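Local coordinates for dihydropyrimidinase (Brevibacillus agri, PDB 3SFW), which probably catalyses the zinc-dependent hydrolytic ring opening of 5,6-dihydropyrimidines and related cyclic amides, at residues A[1-7]-A[19-25]; A[178-184]-A[234-239]; A[398-404]-A[420-426]. All blocks are in the same frame, centred on the assembly; numbering follows the deposited sequence.

Contact 1: A[1-7]-A[19-25]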
loop_
_atom_site.group_PDB
_atom_site.type_symbol
_atom_site.label_atom_id
_atom_site.label_comp_id
_atom_site.label_asym_id
_atom_site.label_seq_id
_atom_site.Cartn_x
_atom_site.Cartn_y
_atom_site.Cartn_z
ATOM N N MET A 1 1.210 25.699 50.446
ATOM C CA MET A 1 2.645 26.008 50.604
ATOM C C MET A 1 3.438 26.098 49.275
ATOM O O MET A 1 2.907 25.839 48.171
ATOM C CB MET A 1 3.298 25.063 51.634
ATOM C CG MET A 1 3.431 23.578 51.254
ATOM S SD MET A 1 4.043 22.545 52.686
ATOM C CE MET A 1 2.582 22.568 53.754
ATOM N N LYS A 2 4.663 26.585 49.385
ATOM C CA LYS A 2 5.530 26.699 48.228
ATOM C C LYS A 2 6.582 25.618 48.290
ATOM O O LYS A 2 7.129 25.296 49.366
ATOM C CB LYS A 2 6.188 28.075 48.162
ATOM C CG LYS A 2 5.213 29.201 47.839
ATOM C CD LYS A 2 5.793 30.554 48.257
ATOM C CE LYS A 2 6.827 31.038 47.276
ATOM N NZ LYS A 2 7.088 32.514 47.416
ATOM N N LYS A 3 6.927 25.093 47.123
ATOM C CA LYS A 3 7.980 24.095 47.017
ATOM C C LYS A 3 8.910 24.485 45.882
ATOM O O LYS A 3 8.444 24.856 44.810
ATOM C CB LYS A 3 7.376 22.711 46.726
ATOM C CG LYS A 3 6.496 22.159 47.906
ATOM C CD LYS A 3 5.897 20.799 47.525
ATOM C CE LYS A 3 4.994 20.220 48.669
ATOM N NZ LYS A 3 3.763 21.042 48.988
ATOM N N TRP A 4 10.208 24.411 46.135
ATOM C CA TRP A 4 11.230 24.847 45.192
ATOM C C TRP A 4 12.082 23.635 44.864
ATOM O O TRP A 4 12.880 23.167 45.697
ATOM C CB TRP A 4 12.096 25.920 45.876
ATOM C CG TRP A 4 13.060 26.681 45.010
ATOM C CD1 TRP A 4 13.107 26.737 43.640
ATOM C CD2 TRP A 4 14.096 27.543 45.485
ATOM N NE1 TRP A 4 14.155 27.560 43.240
ATOM C CE2 TRP A 4 14.772 28.060 44.357
ATOM C CE3 TRP A 4 14.508 27.948 46.768
ATOM C CZ2 TRP A 4 15.840 28.980 44.474
ATOM C CZ3 TRP A 4 15.586 28.821 46.884
ATOM C CH2 TRP A 4 16.237 29.332 45.744
ATOM N N ILE A 5 11.818 23.026 43.700
ATOM C CA ILE A 5 12.524 21.839 43.295
ATOM C C ILE A 5 13.791 22.250 42.553
ATOM O O ILE A 5 13.719 22.830 41.423
ATOM C CB ILE A 5 11.666 20.929 42.377
ATOM C CG1 ILE A 5 10.258 20.697 42.959
ATOM C CG2 ILE A 5 12.374 19.641 42.073
ATOM C CD1 ILE A 5 9.301 19.904 41.973
ATOM N N ARG A 6 14.937 21.954 43.157
ATOM C CA ARG A 6 16.239 22.498 42.670
ATOM C C ARG A 6 17.205 21.461 42.115
ATOM O O ARG A 6 17.252 20.309 42.572
ATOM C CB ARG A 6 16.955 23.249 43.806
ATOM C CG ARG A 6 16.109 24.349 44.455
ATOM C CD ARG A 6 17.010 25.272 45.251
ATOM N NE ARG A 6 17.871 26.020 44.336
ATOM C CZ ARG A 6 18.794 26.895 44.727
ATOM N NH1 ARG A 6 18.997 27.109 46.019
ATOM N NH2 ARG A 6 19.518 27.548 43.819
ATOM N N ASN A 7 17.964 21.869 41.102
ATOM C CA ASN A 7 19.111 21.093 40.646
ATOM C C ASN A 7 18.765 19.889 39.781
ATOM O O ASN A 7 19.624 19.035 39.575
ATOM C CB ASN A 7 19.956 20.597 41.839
ATOM C CG ASN A 7 20.340 21.706 42.789
ATOM O OD1 ASN A 7 20.690 22.811 42.355
ATOM N ND2 ASN A 7 20.285 21.423 44.118
ATOM N N ALA A 19 16.917 23.528 35.216
ATOM C CA ALA A 19 16.435 24.710 35.898
ATOM C C ALA A 19 15.702 24.261 37.128
ATOM O O ALA A 19 15.410 23.060 37.274
ATOM C CB ALA A 19 15.468 25.506 34.995
ATOM N N ASP A 20 15.387 25.221 37.992
ATOM C CA ASP A 20 14.551 24.949 39.156
ATOM C C ASP A 20 13.081 25.227 38.871
ATOM O O ASP A 20 12.726 26.098 38.057
ATOM C CB ASP A 20 15.007 25.786 40.332
ATOM C CG ASP A 20 16.467 25.526 40.714
ATOM O OD1 ASP A 20 17.074 24.519 40.283
ATOM O OD2 ASP A 20 17.005 26.394 41.412
ATOM N N VAL A 21 12.213 24.546 39.591
ATOM C CA VAL A 21 10.767 24.735 39.411
ATOM C C VAL A 21 10.165 25.166 40.727
ATOM O O VAL A 21 10.391 24.523 41.751
ATOM C CB VAL A 21 10.112 23.407 38.940
ATOM C CG1 VAL A 21 8.580 23.528 38.849
ATOM C CG2 VAL A 21 10.694 23.001 37.575
ATOM N N LEU A 22 9.398 26.255 40.686
ATOM C CA LEU A 22 8.708 26.769 41.864
ATOM C C LEU A 22 7.218 26.490 41.805
ATOM O O LEU A 22 6.531 26.852 40.822
ATOM C CB LEU A 22 8.943 28.291 41.992
ATOM C CG LEU A 22 8.247 28.956 43.198
ATOM C CD1 LEU A 22 8.848 28.311 44.470
ATOM C CD2 LEU A 22 8.591 30.474 43.146
ATOM N N ILE A 23 6.729 25.783 42.829
ATOM C CA ILE A 23 5.316 25.466 42.957
ATOM C C ILE A 23 4.720 26.338 44.051
ATOM O O ILE A 23 5.372 26.577 45.057
ATOM C CB ILE A 23 5.171 23.982 43.403
ATOM C CG1 ILE A 23 5.698 23.041 42.299
ATOM C CG2 ILE A 23 3.681 23.629 43.673
ATOM C CD1 ILE A 23 5.942 21.596 42.792
ATOM N N ASP A 24 3.524 26.872 43.826
ATOM C CA ASP A 24 2.815 27.628 44.886
ATOM C C ASP A 24 1.410 27.074 44.935
ATOM O O ASP A 24 0.685 27.115 43.951
ATOM C CB ASP A 24 2.788 29.134 44.564
ATOM C CG ASP A 24 2.243 29.993 45.736
ATOM O OD1 ASP A 24 1.860 29.446 46.777
ATOM O OD2 ASP A 24 2.261 31.225 45.621
ATOM N N GLY A 25 1.092 26.350 46.004
ATOM C CA GLY A 25 -0.218 25.747 46.051
ATOM C C GLY A 25 -0.263 24.538 45.093
ATOM O O GLY A 25 0.576 23.660 45.189
HETATM O O HOH W 1 2.397 23.175 47.345
HETATM O O HOH W 2 15.937 28.701 40.828
HETATM O O HOH W 3 15.043 21.311 39.428
HETATM O O HOH W 4 19.770 25.231 41.787
#

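Contact 2: A[178-184]-A[234-239]. With ZN (zinc ion), chain D.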
loop_
_atom_site.group_PDB
_atom_site.type_symbol
_atom_site.label_atom_id
_atom_site.label_comp_id
_atom_site.label_asym_id
_atom_site.label_seq_id
_atom_site.Cartn_x
_atom_site.Cartn_y
_atom_site.Cartn_z
ATOM N N ALA A 178 -16.739 14.786 20.679
ATOM C CA ALA A 178 -16.169 13.680 21.440
ATOM C C ALA A 178 -15.230 12.877 20.570
ATOM O O ALA A 178 -15.446 12.746 19.361
ATOM C CB ALA A 178 -17.290 12.745 21.999
ATOM N N LEU A 179 -14.294 12.207 21.237
ATOM C CA LEU A 179 -13.391 11.237 20.573
ATOM C C LEU A 179 -14.007 9.839 20.802
ATOM O O LEU A 179 -14.487 9.558 21.912
ATOM C CB LEU A 179 -12.029 11.297 21.299
ATOM C CG LEU A 179 -10.938 10.326 20.798
ATOM C CD1 LEU A 179 -10.607 10.612 19.358
ATOM C CD2 LEU A 179 -9.743 10.539 21.696
ATOM N N VAL A 180 -14.084 9.026 19.746
ATOM C CA VAL A 180 -14.611 7.649 19.870
ATOM C C VAL A 180 -13.394 6.718 19.958
ATOM O O VAL A 180 -12.547 6.730 19.083
ATOM C CB VAL A 180 -15.503 7.262 18.682
ATOM C CG1 VAL A 180 -15.943 5.781 18.818
ATOM C CG2 VAL A 180 -16.781 8.141 18.686
ATOM N N GLN A 181 -13.379 5.901 21.017
ATOM C CA GLN A 181 -12.388 4.860 21.228
ATOM C C GLN A 181 -12.980 3.539 20.769
ATOM O O GLN A 181 -14.147 3.276 21.052
ATOM C CB GLN A 181 -12.116 4.745 22.690
ATOM C CG GLN A 181 -11.372 5.951 23.262
ATOM C CD GLN A 181 -11.470 5.958 24.758
ATOM O OE1 GLN A 181 -10.463 5.750 25.482
ATOM N NE2 GLN A 181 -12.638 6.152 25.233
ATOM N N VAL A 182 -12.179 2.688 20.123
ATOM C CA VAL A 182 -12.640 1.323 19.897
ATOM C C VAL A 182 -11.703 0.285 20.481
ATOM O O VAL A 182 -10.512 0.363 20.271
ATOM C CB VAL A 182 -12.830 1.057 18.386
ATOM C CG1 VAL A 182 -12.857 -0.372 18.096
ATOM C CG2 VAL A 182 -14.092 1.768 17.876
ATOM N N HIS A 183 -12.290 -0.797 21.009
ATOM C CA HIS A 183 -11.612 -2.091 21.164
ATOM C C HIS A 183 -11.865 -2.847 19.854
ATOM O O HIS A 183 -12.998 -3.295 19.607
ATOM C CB HIS A 183 -12.218 -2.906 22.361
ATOM C CG HIS A 183 -11.647 -4.295 22.483
ATOM N ND1 HIS A 183 -10.923 -4.726 23.582
ATOM C CD2 HIS A 183 -11.660 -5.334 21.603
ATOM C CE1 HIS A 183 -10.552 -5.985 23.384
ATOM N NE2 HIS A 183 -10.967 -6.369 22.186
ATOM N N ALA A 184 -10.828 -2.967 19.013
ATOM C CA ALA A 184 -11.049 -3.422 17.623
ATOM C C ALA A 184 -10.576 -4.872 17.461
ATOM O O ALA A 184 -9.459 -5.126 16.983
ATOM C CB ALA A 184 -10.301 -2.488 16.604
ATOM N N GLN A 234 -13.601 11.458 14.622
ATOM C CA GLN A 234 -12.221 11.227 15.099
ATOM C C GLN A 234 -12.188 9.947 15.932
ATOM O O GLN A 234 -13.103 9.694 16.711
ATOM C CB GLN A 234 -11.695 12.415 15.919
ATOM C CG GLN A 234 -12.716 12.977 16.980
ATOM C CD GLN A 234 -13.529 14.173 16.414
ATOM O OE1 GLN A 234 -13.164 14.776 15.402
ATOM N NE2 GLN A 234 -14.663 14.477 17.045
ATOM N N LEU A 235 -11.156 9.114 15.718
ATOM C CA LEU A 235 -11.149 7.746 16.225
ATOM C C LEU A 235 -9.869 7.536 16.993
ATOM O O LEU A 235 -8.807 8.004 16.568
ATOM C CB LEU A 235 -11.163 6.737 15.043
ATOM C CG LEU A 235 -11.132 5.243 15.469
ATOM C CD1 LEU A 235 -12.557 4.860 16.037
ATOM C CD2 LEU A 235 -10.860 4.387 14.227
ATOM N N TYR A 236 -9.966 6.825 18.111
ATOM C CA TYR A 236 -8.793 6.431 18.886
ATOM C C TYR A 236 -8.840 4.919 19.095
ATOM O O TYR A 236 -9.743 4.403 19.683
ATOM C CB TYR A 236 -8.807 7.184 20.215
ATOM C CG TYR A 236 -7.669 6.873 21.166
ATOM C CD1 TYR A 236 -7.701 5.724 21.973
ATOM C CD2 TYR A 236 -6.667 7.832 21.408
ATOM C CE1 TYR A 236 -6.715 5.502 22.966
ATOM C CE2 TYR A 236 -5.661 7.619 22.352
ATOM C CZ TYR A 236 -5.681 6.457 23.117
ATOM O OH TYR A 236 -4.795 6.322 24.167
ATOM N N VAL A 237 -7.905 4.214 18.489
ATOM C CA VAL A 237 -7.882 2.767 18.563
ATOM C C VAL A 237 -7.085 2.364 19.797
ATOM O O VAL A 237 -5.866 2.604 19.863
ATOM C CB VAL A 237 -7.218 2.139 17.304
ATOM C CG1 VAL A 237 -7.358 0.569 17.369
ATOM C CG2 VAL A 237 -7.855 2.706 15.997
ATOM N N VAL A 238 -7.731 1.710 20.777
ATOM C CA VAL A 238 -7.010 1.391 22.028
ATOM C C VAL A 238 -6.217 0.087 21.789
ATOM O O VAL A 238 -6.490 -0.642 20.835
ATOM C CB VAL A 238 -7.954 1.168 23.262
ATOM C CG1 VAL A 238 -8.880 2.395 23.479
ATOM C CG2 VAL A 238 -8.826 -0.094 23.069
ATOM N N HIS A 239 -5.203 -0.125 22.624
ATOM C CA HIS A 239 -4.353 -1.329 22.567
ATOM C C HIS A 239 -4.169 -1.889 21.154
ATOM O O HIS A 239 -4.521 -3.035 20.902
ATOM C CB HIS A 239 -4.805 -2.450 23.576
ATOM C CG HIS A 239 -6.276 -2.815 23.537
ATOM N ND1 HIS A 239 -6.955 -3.113 22.366
ATOM C CD2 HIS A 239 -7.148 -3.062 24.554
ATOM C CE1 HIS A 239 -8.206 -3.464 22.666
ATOM N NE2 HIS A 239 -8.332 -3.456 23.987
HETATM ZN ZN ZN D . -10.033 -3.739 25.335
HETATM O O HOH W 5 -15.533 11.100 16.943
HETATM O O HOH W 6 -8.036 -2.354 19.372
HETATM O O HOH W 7 -11.426 -4.415 26.760
HETATM O O HOH W 8 -9.299 -5.682 26.169
#

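Contact 3: A[398-404]-A[420-426]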
loop_
_atom_site.group_PDB
_atom_site.type_symbol
_atom_site.label_atom_id
_atom_site.label_comp_id
_atom_site.label_asym_id
_atom_site.label_seq_id
_atom_site.Cartn_x
_atom_site.Cartn_y
_atom_site.Cartn_z
ATOM N N PRO A 398 17.207 7.959 36.481
ATOM C CA PRO A 398 17.361 7.078 35.310
ATOM C C PRO A 398 18.492 6.028 35.490
ATOM O O PRO A 398 18.625 5.105 34.677
ATOM C CB PRO A 398 17.711 8.071 34.188
ATOM C CG PRO A 398 18.441 9.201 34.925
ATOM C CD PRO A 398 17.755 9.318 36.256
ATOM N N THR A 399 19.287 6.164 36.549
ATOM C CA THR A 399 20.510 5.312 36.703
ATOM C C THR A 399 20.285 4.020 37.514
ATOM O O THR A 399 21.059 3.067 37.407
ATOM C CB THR A 399 21.664 6.105 37.383
ATOM O OG1 THR A 399 21.330 6.398 38.735
ATOM C CG2 THR A 399 21.923 7.389 36.641
ATOM N N VAL A 400 19.209 3.974 38.279
ATOM C CA VAL A 400 18.963 2.869 39.188
ATOM C C VAL A 400 18.635 1.601 38.420
ATOM O O VAL A 400 17.729 1.574 37.581
ATOM C CB VAL A 400 17.809 3.224 40.161
ATOM C CG1 VAL A 400 17.403 2.019 41.027
ATOM C CG2 VAL A 400 18.149 4.489 40.994
ATOM N N GLN A 401 19.364 0.526 38.704
ATOM C CA GLN A 401 18.988 -0.777 38.167
ATOM C C GLN A 401 18.138 -1.504 39.159
ATOM O O GLN A 401 18.444 -1.538 40.344
ATOM C CB GLN A 401 20.210 -1.633 37.916
ATOM C CG GLN A 401 21.227 -1.021 37.024
ATOM C CD GLN A 401 22.315 -2.019 36.717
ATOM O OE1 GLN A 401 22.108 -2.941 35.905
ATOM N NE2 GLN A 401 23.412 -1.956 37.490
ATOM N N ARG A 402 17.079 -2.141 38.680
ATOM C CA ARG A 402 16.250 -2.926 39.597
ATOM C C ARG A 402 15.524 -4.030 38.849
ATOM O O ARG A 402 15.591 -4.109 37.632
ATOM C CB ARG A 402 15.277 -2.027 40.368
ATOM C CG ARG A 402 14.237 -1.375 39.479
ATOM C CD ARG A 402 13.355 -0.424 40.277
ATOM N NE ARG A 402 12.551 0.390 39.385
ATOM C CZ ARG A 402 11.298 0.124 39.045
ATOM N NH1 ARG A 402 10.636 -0.905 39.602
ATOM N NH2 ARG A 402 10.673 0.946 38.190
ATOM N N THR A 403 14.958 -4.961 39.598
ATOM C CA THR A 403 14.200 -6.052 38.991
ATOM C C THR A 403 12.720 -5.838 39.297
ATOM O O THR A 403 12.358 -5.569 40.424
ATOM C CB THR A 403 14.623 -7.356 39.628
ATOM O OG1 THR A 403 16.013 -7.547 39.344
ATOM C CG2 THR A 403 13.820 -8.518 39.065
ATOM N N ILE A 404 11.874 -5.916 38.284
ATOM C CA ILE A 404 10.426 -5.822 38.561
ATOM C C ILE A 404 9.979 -7.095 39.277
ATOM O O ILE A 404 10.250 -8.217 38.800
ATOM C CB ILE A 404 9.648 -5.632 37.251
ATOM C CG1 ILE A 404 10.005 -4.249 36.669
ATOM C CG2 ILE A 404 8.116 -5.665 37.529
ATOM C CD1 ILE A 404 9.263 -3.904 35.346
ATOM N N GLY A 420 10.784 -10.591 37.242
ATOM C CA GLY A 420 12.206 -10.853 36.897
ATOM C C GLY A 420 12.802 -9.909 35.867
ATOM O O GLY A 420 13.993 -9.975 35.590
ATOM N N MET A 421 11.980 -9.035 35.267
ATOM C CA MET A 421 12.508 -8.119 34.238
ATOM C C MET A 421 13.507 -7.131 34.804
ATOM O O MET A 421 13.223 -6.422 35.762
ATOM C CB MET A 421 11.364 -7.342 33.559
ATOM C CG MET A 421 11.832 -6.584 32.312
ATOM S SD MET A 421 10.348 -5.740 31.715
ATOM C CE MET A 421 11.069 -4.714 30.421
ATOM N N GLN A 422 14.697 -7.071 34.218
ATOM C CA GLN A 422 15.659 -6.047 34.635
ATOM C C GLN A 422 15.364 -4.728 33.925
ATOM O O GLN A 422 15.307 -4.684 32.695
ATOM C CB GLN A 422 17.077 -6.472 34.272
ATOM C CG GLN A 422 17.384 -7.861 34.754
ATOM C CD GLN A 422 17.433 -7.905 36.221
ATOM O OE1 GLN A 422 16.538 -8.465 36.863
ATOM N NE2 GLN A 422 18.435 -7.228 36.805
ATOM N N VAL A 423 15.303 -3.649 34.690
ATOM C CA VAL A 423 15.123 -2.302 34.106
ATOM C C VAL A 423 16.100 -1.324 34.709
ATOM O O VAL A 423 16.632 -1.544 35.819
ATOM C CB VAL A 423 13.692 -1.781 34.355
ATOM C CG1 VAL A 423 12.671 -2.729 33.672
ATOM C CG2 VAL A 423 13.411 -1.661 35.870
ATOM N N HIS A 424 16.324 -0.212 34.014
ATOM C CA HIS A 424 16.866 0.974 34.656
ATOM C C HIS A 424 15.793 2.021 34.786
ATOM O O HIS A 424 14.994 2.215 33.862
ATOM C CB HIS A 424 17.994 1.569 33.800
ATOM C CG HIS A 424 19.197 0.691 33.711
ATOM N ND1 HIS A 424 20.447 1.104 34.115
ATOM C CD2 HIS A 424 19.331 -0.590 33.299
ATOM C CE1 HIS A 424 21.303 0.108 33.964
ATOM N NE2 HIS A 424 20.656 -0.926 33.452
ATOM N N GLY A 425 15.863 2.773 35.866
ATOM C CA GLY A 425 14.948 3.889 36.113
ATOM C C GLY A 425 14.108 3.585 37.342
ATOM O O GLY A 425 13.635 2.484 37.505
ATOM N N ASP A 426 14.026 4.547 38.255
ATOM C CA ASP A 426 13.276 4.367 39.496
ATOM C C ASP A 426 12.494 5.669 39.744
ATOM O O ASP A 426 13.038 6.780 39.650
ATOM C CB ASP A 426 14.270 4.064 40.651
ATOM C CG ASP A 426 13.617 3.341 41.847
ATOM O OD1 ASP A 426 12.496 2.812 41.714
ATOM O OD2 ASP A 426 14.262 3.287 42.924
HETATM O O HOH W 9 18.835 -3.483 35.512
#

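Contact 1: A[1-7]-A[19-25]
Strands 2-6 and 20-24 run antiparallel, their axes 4.6 Å apart at closest approach, and Lys3 faces Ile23 and Ile5 faces Val21 in hydrogen-bonded pairs. They are the two central strands of a small mixed sheet, flanked by strands 27-32 and 41-44, in the N-terminal part of the beta-sandwich domain that accompanies the TIM barrel in dihydropyrimidinases. The sheet separates two environments. Ile5 and Ile23 send their CD1 methyls together at 3.8 Å on the buried face, where Ile5 and Val21 also rest on Leu50 of strand 49-59. On the other face Leu22, with CG trans to its backbone N (chi1 179°), lays CD1 against the Lys3 carbonyl and the CB of Trp4, while the CG of Lys2 passes beside Asp24 OD1.

Asp20 illustrates how one carboxylate can fasten a strand end. Its OD1 accepts the Asn7 backbone N-H at 2.9 Å, reached from above the carboxylate plane. Its OD2 forms a salt bridge with Arg6 NE at 3.1 Å, likewise met out of that plane, with the guanidinium and carboxylate planes 80° apart. Arg6 CD lies over the centre of the Trp4 indole, and a bend at chi3 (68°) turns the guanidinium so that Trp4 CZ2 sits against its face. Lys3 reaches beyond the pair, its NZ bonding to the carbonyl of Gly434 and to a water that also meets Met1 O. A second water links the indole to the carboxylate: it accepts from Trp4 NE1 at 3.2 Å, near the ring plane, and donates to Asp20 OD2 at 2.6 Å.

Contact 2: A[178-184]-A[234-239]
His183 and His239 meet almost perpendicularly, their ring planes 85° apart, in an offset edge-to-face pair that a zinc ion holds together. His239 turns its edge toward the face of His183, and its CE1 lies 3.1 Å above that ring, toward the rim. The metal is bound by His183 ND1 and by His239 NE2, each at 2.2 Å, so the 2.9 Å between these nitrogens reflects shared coordination. Each ring has a second-shell support: His183 NE2 is hydrogen-bonded to Glu185, and Val238 CG2 sits over the centre of the His239 ring. Two waters and the carboxylated Lys150 complete the site.

Behind the metal, Gln181 and Tyr236 lie side by side and point the same way, Gln181 CG touching the ring at CD1 (3.9 Å). Leu179 comes obliquely against the CB of the same tyrosine, whose hydroxyl is held by Glu262 and Thr311. On the other face of the sheet Val182 CG2 packs on Leu235 CD1 at 3.9 Å, beneath helices 163-176 and 214-230. At the far end Gln234 folds back at chi2 (-95°), and its NE2 gives a nearly straight N-H bond, from above the carbonyl plane, to Ala178 O at 3.0 Å. Parallel neighbouring strands with metal-binding histidines at their C-terminal ends are the signature of the amidohydrolase TIM barrel and its binuclear zinc centre.

Contact 3: A[398-404]-A[420-426]
Arg402 reaches across the antiparallel strands to Gly425: its NE donates to Gly425 O at 3.0 Å, with the oxygen in the guanidinium plane and the donor in the carbonyl plane. Asp426 OD1 adds ionic attraction at 3.4 Å from the same NE, without a directed bond, since this oxygen stands off the plane of the guanidinium. With CG between the backbone N and the carbonyl carbon (chi1 66°), the straight chain carries NE there, and Val423 CG2 lies over one guanidinium face, toward the rim. On the opposite face of the sheet Gln401 CG sits above the His424 ring in a CH-pi contact, 3.6 Å from its centroid.

Further out, Val400 CB packs on Asp426 CB at 3.7 Å, and Ile404 CD1 meets Val423 CG1. Backbone bonds pair Arg402 with Val423 in both directions, while Gly420 N closes on Ile404 O at 2.9 Å. A second shell positions these groups: Lys441 forms a salt bridge with Asp426 OD2, and helix 345-354 supports Val423 and Met421, with its Ser351 hydroxyl bonded to His424 N. Strands 393-403 and 422-432, joined by a long loop, thus pair antiparallel in the beta-sandwich domain beside the dihydropyrimidinase barrel.

From the N terminus, contact 1 closes first, pairing 1-7 with 19-25 in the middle of a small sheet; the intervening strands 9-11 and 16-18 join a different one. The chain then enters the barrel, where contact 2 brings 178-184 beside 234-239 across a largely helical connection, a beta-alpha-beta type crossover. Contact 3 closes last, after the chain has left the barrel, over a loop with no helix or strand. The three follow in series, neither nesting nor crossing. Contacts 1 and 3 approach to about 10 Å between nearest atoms; contact 2 lies across the chain's centre from each. The former thus belong to the beta-rich part, contact 2 to the zinc-bearing barrel wall.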